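Local structure of type III effector HopU1 (Pseudomonas syringae pv. tomato, 3U0J) at residues 176-188 with 252-265. The protein probably transfers ADP-ribose from NAD+ to arginine side chains of target proteins, as a type III effector delivered by a plant pathogen. Residues are numbered along the deposited sequence; the frame is centred on the assembly and turned at random.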
loop_
_atom_site.group_PDB
_atom_site.type_symbol
_atom_site.label_atom_id
_atom_site.label_comp_id
_atom_site.label_asym_id
_atom_site.label_seq_id
_atom_site.Cartn_x
_atom_site.Cartn_y
_atom_site.Cartn_z
ATOM N N LEU A 176 -9.755 -4.485 -22.161
ATOM C CA LEU A 176 -8.847 -4.913 -23.218
ATOM C C LEU A 176 -7.762 -3.859 -23.433
ATOM O O LEU A 176 -6.609 -4.178 -23.744
ATOM C CB LEU A 176 -9.600 -5.185 -24.518
ATOM C CG LEU A 176 -10.692 -6.257 -24.387
ATOM C CD1 LEU A 176 -11.662 -6.200 -25.565
ATOM C CD2 LEU A 176 -10.101 -7.679 -24.184
ATOM N N ASP A 177 -8.125 -2.592 -23.262
ATOM C CA ASP A 177 -7.133 -1.525 -23.345
ATOM C C ASP A 177 -6.027 -1.718 -22.289
ATOM O O ASP A 177 -4.842 -1.755 -22.626
ATOM C CB ASP A 177 -7.794 -0.158 -23.192
ATOM C CG ASP A 177 -6.782 0.977 -23.200
ATOM O OD1 ASP A 177 -6.482 1.549 -22.115
ATOM O OD2 ASP A 177 -6.261 1.277 -24.300
ATOM N N THR A 178 -6.413 -1.855 -21.021
ATOM C CA THR A 178 -5.448 -2.165 -19.973
ATOM C C THR A 178 -4.614 -3.420 -20.294
ATOM O O THR A 178 -3.380 -3.400 -20.236
ATOM C CB THR A 178 -6.125 -2.310 -18.577
ATOM O OG1 THR A 178 -6.772 -1.077 -18.220
ATOM C CG2 THR A 178 -5.091 -2.659 -17.512
ATOM N N ILE A 179 -5.284 -4.508 -20.641
ATOM C CA ILE A 179 -4.588 -5.741 -21.000
ATOM C C ILE A 179 -3.563 -5.508 -22.113
ATOM O O ILE A 179 -2.403 -5.911 -22.003
ATOM C CB ILE A 179 -5.590 -6.851 -21.436
ATOM C CG1 ILE A 179 -6.464 -7.281 -20.249
ATOM C CG2 ILE A 179 -4.855 -8.044 -22.002
ATOM C CD1 ILE A 179 -7.671 -8.106 -20.627
ATOM N N ALA A 180 -4.002 -4.849 -23.180
ATOM C CA ALA A 180 -3.139 -4.514 -24.306
ATOM C C ALA A 180 -1.878 -3.741 -23.879
ATOM O O ALA A 180 -0.763 -3.989 -24.388
ATOM C CB ALA A 180 -3.925 -3.724 -25.333
ATOM N N ARG A 181 -2.043 -2.809 -22.943
ATOM C CA ARG A 181 -0.902 -2.029 -22.500
ATOM C C ARG A 181 0.156 -2.929 -21.884
ATOM O O ARG A 181 1.348 -2.766 -22.146
ATOM C CB ARG A 181 -1.313 -0.955 -21.504
ATOM C CG ARG A 181 -0.155 -0.089 -21.060
ATOM C CD ARG A 181 -0.591 0.808 -19.937
ATOM N NE ARG A 181 -1.581 1.770 -20.411
ATOM C CZ ARG A 181 -2.600 2.216 -19.677
ATOM N NH1 ARG A 181 -2.776 1.761 -18.431
ATOM N NH2 ARG A 181 -3.455 3.102 -20.197
ATOM N N LEU A 182 -0.280 -3.874 -21.061
ATOM C CA LEU A 182 0.669 -4.728 -20.368
ATOM C C LEU A 182 1.406 -5.607 -21.357
ATOM O O LEU A 182 2.634 -5.725 -21.291
ATOM C CB LEU A 182 -0.025 -5.567 -19.305
ATOM C CG LEU A 182 -0.523 -4.679 -18.174
ATOM C CD1 LEU A 182 -1.409 -5.414 -17.200
ATOM C CD2 LEU A 182 0.676 -4.078 -17.467
ATOM N N TYR A 183 0.668 -6.226 -22.277
ATOM C CA TYR A 183 1.321 -7.048 -23.293
ATOM C C TYR A 183 2.280 -6.162 -24.058
ATOM O O TYR A 183 3.398 -6.560 -24.353
ATOM C CB TYR A 183 0.319 -7.695 -24.233
ATOM C CG TYR A 183 -0.283 -8.987 -23.719
ATOM C CD1 TYR A 183 0.474 -10.144 -23.624
ATOM C CD2 TYR A 183 -1.613 -9.050 -23.351
ATOM C CE1 TYR A 183 -0.079 -11.319 -23.164
ATOM C CE2 TYR A 183 -2.172 -10.212 -22.894
ATOM C CZ TYR A 183 -1.404 -11.341 -22.798
ATOM O OH TYR A 183 -1.979 -12.500 -22.337
ATOM N N HIS A 184 1.863 -4.933 -24.333
ATOM C CA HIS A 184 2.765 -4.001 -24.992
ATOM C C HIS A 184 4.055 -3.724 -24.206
ATOM O O HIS A 184 5.151 -3.756 -24.760
ATOM C CB HIS A 184 2.053 -2.694 -25.308
ATOM C CG HIS A 184 2.912 -1.724 -26.050
ATOM N ND1 HIS A 184 3.332 -1.948 -27.344
ATOM C CD2 HIS A 184 3.447 -0.538 -25.677
ATOM C CE1 HIS A 184 4.083 -0.933 -27.739
ATOM N NE2 HIS A 184 4.163 -0.062 -26.748
ATOM N N LEU A 185 3.916 -3.431 -22.920
ATOM C CA LEU A 185 5.071 -3.170 -22.076
ATOM C C LEU A 185 6.017 -4.355 -22.144
ATOM O O LEU A 185 7.234 -4.199 -22.322
ATOM C CB LEU A 185 4.623 -2.936 -20.636
ATOM C CG LEU A 185 4.632 -1.519 -20.058
ATOM C CD1 LEU A 185 4.673 -0.489 -21.140
ATOM C CD2 LEU A 185 3.437 -1.279 -19.142
ATOM N N PHE A 186 5.430 -5.542 -21.999
ATOM C CA PHE A 186 6.153 -6.802 -22.096
ATOM C C PHE A 186 6.909 -6.940 -23.420
ATOM O O PHE A 186 8.126 -7.184 -23.444
ATOM C CB PHE A 186 5.178 -7.963 -21.964
ATOM C CG PHE A 186 5.807 -9.297 -22.188
ATOM C CD1 PHE A 186 5.377 -10.119 -23.217
ATOM C CD2 PHE A 186 6.852 -9.730 -21.376
ATOM C CE1 PHE A 186 5.964 -11.369 -23.428
ATOM C CE2 PHE A 186 7.453 -10.991 -21.573
ATOM C CZ PHE A 186 7.004 -11.811 -22.598
ATOM N N ASP A 187 6.171 -6.784 -24.516
ATOM C CA ASP A 187 6.716 -6.947 -25.852
ATOM C C ASP A 187 7.880 -6.007 -26.142
ATOM O O ASP A 187 8.755 -6.333 -26.941
ATOM C CB ASP A 187 5.616 -6.761 -26.895
ATOM C CG ASP A 187 4.711 -7.970 -27.001
ATOM O OD1 ASP A 187 5.167 -9.077 -26.626
ATOM O OD2 ASP A 187 3.551 -7.820 -27.460
ATOM N N THR A 188 7.894 -4.838 -25.505
ATOM C CA THR A 188 8.910 -3.831 -25.819
ATOM C C THR A 188 9.884 -3.602 -24.687
ATOM O O THR A 188 10.712 -2.709 -24.773
ATOM C CB THR A 188 8.287 -2.476 -26.186
ATOM O OG1 THR A 188 7.419 -2.059 -25.127
ATOM C CG2 THR A 188 7.500 -2.579 -27.491
ATOM N N ILE A 252 8.653 -7.055 -16.682
ATOM C CA ILE A 252 7.718 -8.140 -16.945
ATOM C C ILE A 252 8.437 -9.287 -17.633
ATOM O O ILE A 252 8.745 -9.195 -18.813
ATOM C CB ILE A 252 6.552 -7.682 -17.801
ATOM C CG1 ILE A 252 5.940 -6.415 -17.191
ATOM C CG2 ILE A 252 5.532 -8.804 -17.913
ATOM C CD1 ILE A 252 4.973 -5.686 -18.082
ATOM N N GLU A 253 8.719 -10.356 -16.890
ATOM C CA GLU A 253 9.425 -11.519 -17.442
ATOM C C GLU A 253 8.578 -12.332 -18.440
ATOM O O GLU A 253 9.060 -12.678 -19.511
ATOM C CB GLU A 253 9.952 -12.448 -16.329
ATOM C CG GLU A 253 10.671 -11.769 -15.148
ATOM C CD GLU A 253 12.173 -11.608 -15.356
ATOM O OE1 GLU A 253 12.893 -11.301 -14.371
ATOM O OE2 GLU A 253 12.634 -11.789 -16.504
ATOM N N HIS A 254 7.330 -12.639 -18.083
ATOM C CA HIS A 254 6.460 -13.465 -18.927
ATOM C C HIS A 254 5.055 -12.890 -18.954
ATOM O O HIS A 254 4.673 -12.159 -18.060
ATOM C CB HIS A 254 6.411 -14.912 -18.417
ATOM C CG HIS A 254 7.757 -15.482 -18.073
ATOM N ND1 HIS A 254 8.643 -15.934 -19.031
ATOM C CD2 HIS A 254 8.371 -15.664 -16.877
ATOM C CE1 HIS A 254 9.746 -16.368 -18.440
ATOM N NE2 HIS A 254 9.608 -16.216 -17.135
ATOM N N ALA A 255 4.277 -13.229 -19.972
ATOM C CA ALA A 255 2.913 -12.724 -20.093
ATOM C C ALA A 255 2.113 -13.668 -20.975
ATOM O O ALA A 255 2.484 -13.907 -22.118
ATOM C CB ALA A 255 2.928 -11.334 -20.700
ATOM N N SER A 256 1.081 -14.247 -20.414
ATOM C CA SER A 256 0.350 -15.278 -21.066
ATOM C C SER A 256 -1.101 -15.348 -20.660
ATOM O O SER A 256 -1.508 -14.782 -19.719
ATOM C CB SER A 256 1.027 -16.595 -20.761
ATOM O OG SER A 256 1.260 -16.736 -19.396
ATOM N N ALA A 257 -1.889 -16.077 -21.408
ATOM C CA ALA A 257 -3.278 -16.234 -21.097
ATOM C C ALA A 257 -3.503 -17.346 -20.130
ATOM O O ALA A 257 -2.656 -18.139 -19.902
ATOM C CB ALA A 257 -4.026 -16.482 -22.306
ATOM N N LEU A 258 -4.680 -17.339 -19.540
ATOM C CA LEU A 258 -5.162 -18.356 -18.650
ATOM C C LEU A 258 -6.534 -18.718 -19.143
ATOM O O LEU A 258 -6.780 -18.736 -20.288
ATOM C CB LEU A 258 -5.261 -17.806 -17.252
ATOM C CG LEU A 258 -4.061 -17.122 -16.637
ATOM C CD1 LEU A 258 -4.422 -16.459 -15.372
ATOM C CD2 LEU A 258 -3.007 -18.093 -16.375
ATOM N N SER A 259 -7.461 -18.988 -18.284
ATOM C CA SER A 259 -8.794 -19.297 -18.745
ATOM C C SER A 259 -9.405 -18.097 -19.434
ATOM O O SER A 259 -8.705 -17.192 -19.704
ATOM C CB SER A 259 -9.591 -19.616 -17.520
ATOM O OG SER A 259 -8.748 -19.507 -16.399
ATOM N N GLU A 260 -10.702 -18.084 -19.726
ATOM C CA GLU A 260 -11.388 -16.864 -20.107
ATOM C C GLU A 260 -10.471 -16.340 -21.225
ATOM O O GLU A 260 -10.057 -17.152 -22.068
ATOM C CB GLU A 260 -11.478 -15.906 -18.925
ATOM C CG GLU A 260 -12.855 -15.741 -18.313
ATOM C CD GLU A 260 -13.079 -16.606 -17.065
ATOM O OE1 GLU A 260 -12.472 -17.704 -16.952
ATOM O OE2 GLU A 260 -13.871 -16.179 -16.189
ATOM N N GLY A 261 -10.111 -15.046 -21.280
ATOM C CA GLY A 261 -10.578 -13.967 -20.423
ATOM C C GLY A 261 -9.534 -13.449 -19.443
ATOM O O GLY A 261 -9.487 -12.259 -19.125
ATOM N N LYS A 262 -8.701 -14.352 -18.948
ATOM C CA LYS A 262 -7.775 -14.016 -17.885
ATOM C C LYS A 262 -6.344 -13.998 -18.387
ATOM O O LYS A 262 -5.971 -14.738 -19.311
ATOM C CB LYS A 262 -7.914 -14.999 -16.713
ATOM C CG LYS A 262 -9.340 -15.135 -16.198
ATOM C CD LYS A 262 -9.412 -15.537 -14.725
ATOM C CE LYS A 262 -10.845 -15.449 -14.243
ATOM N NZ LYS A 262 -10.922 -15.063 -12.822
ATOM N N HIS A 263 -5.531 -13.151 -17.766
ATOM C CA HIS A 263 -4.140 -13.042 -18.165
ATOM C C HIS A 263 -3.210 -13.026 -16.972
ATOM O O HIS A 263 -3.573 -12.586 -15.889
ATOM C CB HIS A 263 -3.946 -11.812 -19.035
ATOM C CG HIS A 263 -4.911 -11.742 -20.172
ATOM N ND1 HIS A 263 -4.581 -12.141 -21.450
ATOM C CD2 HIS A 263 -6.212 -11.363 -20.212
ATOM C CE1 HIS A 263 -5.635 -11.989 -22.234
ATOM N NE2 HIS A 263 -6.639 -11.523 -21.507
ATOM N N LEU A 264 -2.007 -13.528 -17.179
ATOM C CA LEU A 264 -1.055 -13.608 -16.113
ATOM C C LEU A 264 0.200 -12.905 -16.555
ATOM O O LEU A 264 0.786 -13.263 -17.573
ATOM C CB LEU A 264 -0.741 -15.073 -15.807
ATOM C CG LEU A 264 0.530 -15.302 -14.981
ATOM C CD1 LEU A 264 0.343 -14.830 -13.558
ATOM C CD2 LEU A 264 0.907 -16.747 -14.979
ATOM N N PHE A 265 0.622 -11.904 -15.795
ATOM C CA PHE A 265 1.927 -11.287 -16.030
ATOM C C PHE A 265 2.864 -11.607 -14.895
ATOM O O PHE A 265 2.530 -11.417 -13.722
ATOM C CB PHE A 265 1.804 -9.782 -16.218
ATOM C CG PHE A 265 0.839 -9.419 -17.263
ATOM C CD1 PHE A 265 1.255 -9.261 -18.567
ATOM C CD2 PHE A 265 -0.507 -9.297 -16.959
ATOM C CE1 PHE A 265 0.348 -8.968 -19.559
ATOM C CE2 PHE A 265 -1.425 -8.992 -17.932
ATOM C CZ PHE A 265 -0.998 -8.826 -19.244
HETATM O O HOH W 1 9.581 -7.421 -21.031
#
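Tyr183 reaches from helix 176-188 across the hairpin formed by strands 252-257 and 263-265, and its OH meets His263 ND1 at 2.8 Å, a hydrogen bond in which either group could be the donor. The phenol oxygen lies in the plane of the imidazole, and the two rings stand nearly perpendicular, their planes at 84°. CG anti to the carbonyl carbon (chi1 -84°) carries the Tyr183 ring toward the strands, where one face receives the edge of Phe265, an edge-to-face pair with centroids 5.2 Å apart. Two aliphatic groups make CH-pi contacts: Ile179 CG2 sits over the centre of the His263 ring, 3.9 Å from its centroid, and Leu182 CB lies over a face of Phe265, 3.7 Å from that centroid. Farther along the helix, Phe186, its CG anti to the backbone N (chi1 174°), lays one face against Ala255 CB and turns its edge to the carbonyl oxygens of Ile252 and Glu253. Beside it, Ile252 CD1 packs on Leu185 CB at 3.8 Å, and a water donates to both Phe186 O and Ile252 O. Reciprocal backbone hydrogen bonds between Ser256 and Leu264 pair the two strands, with a classic beta bulge at Glu253 and His254 opposite Val266. Ile179 and Leu182 also touch Ile218 and Phe220 of strand 218-224, so one helix packs over three neighbouring strands of a mixed sheet, consistent with the ADP-ribosyltransferase exoenzyme family.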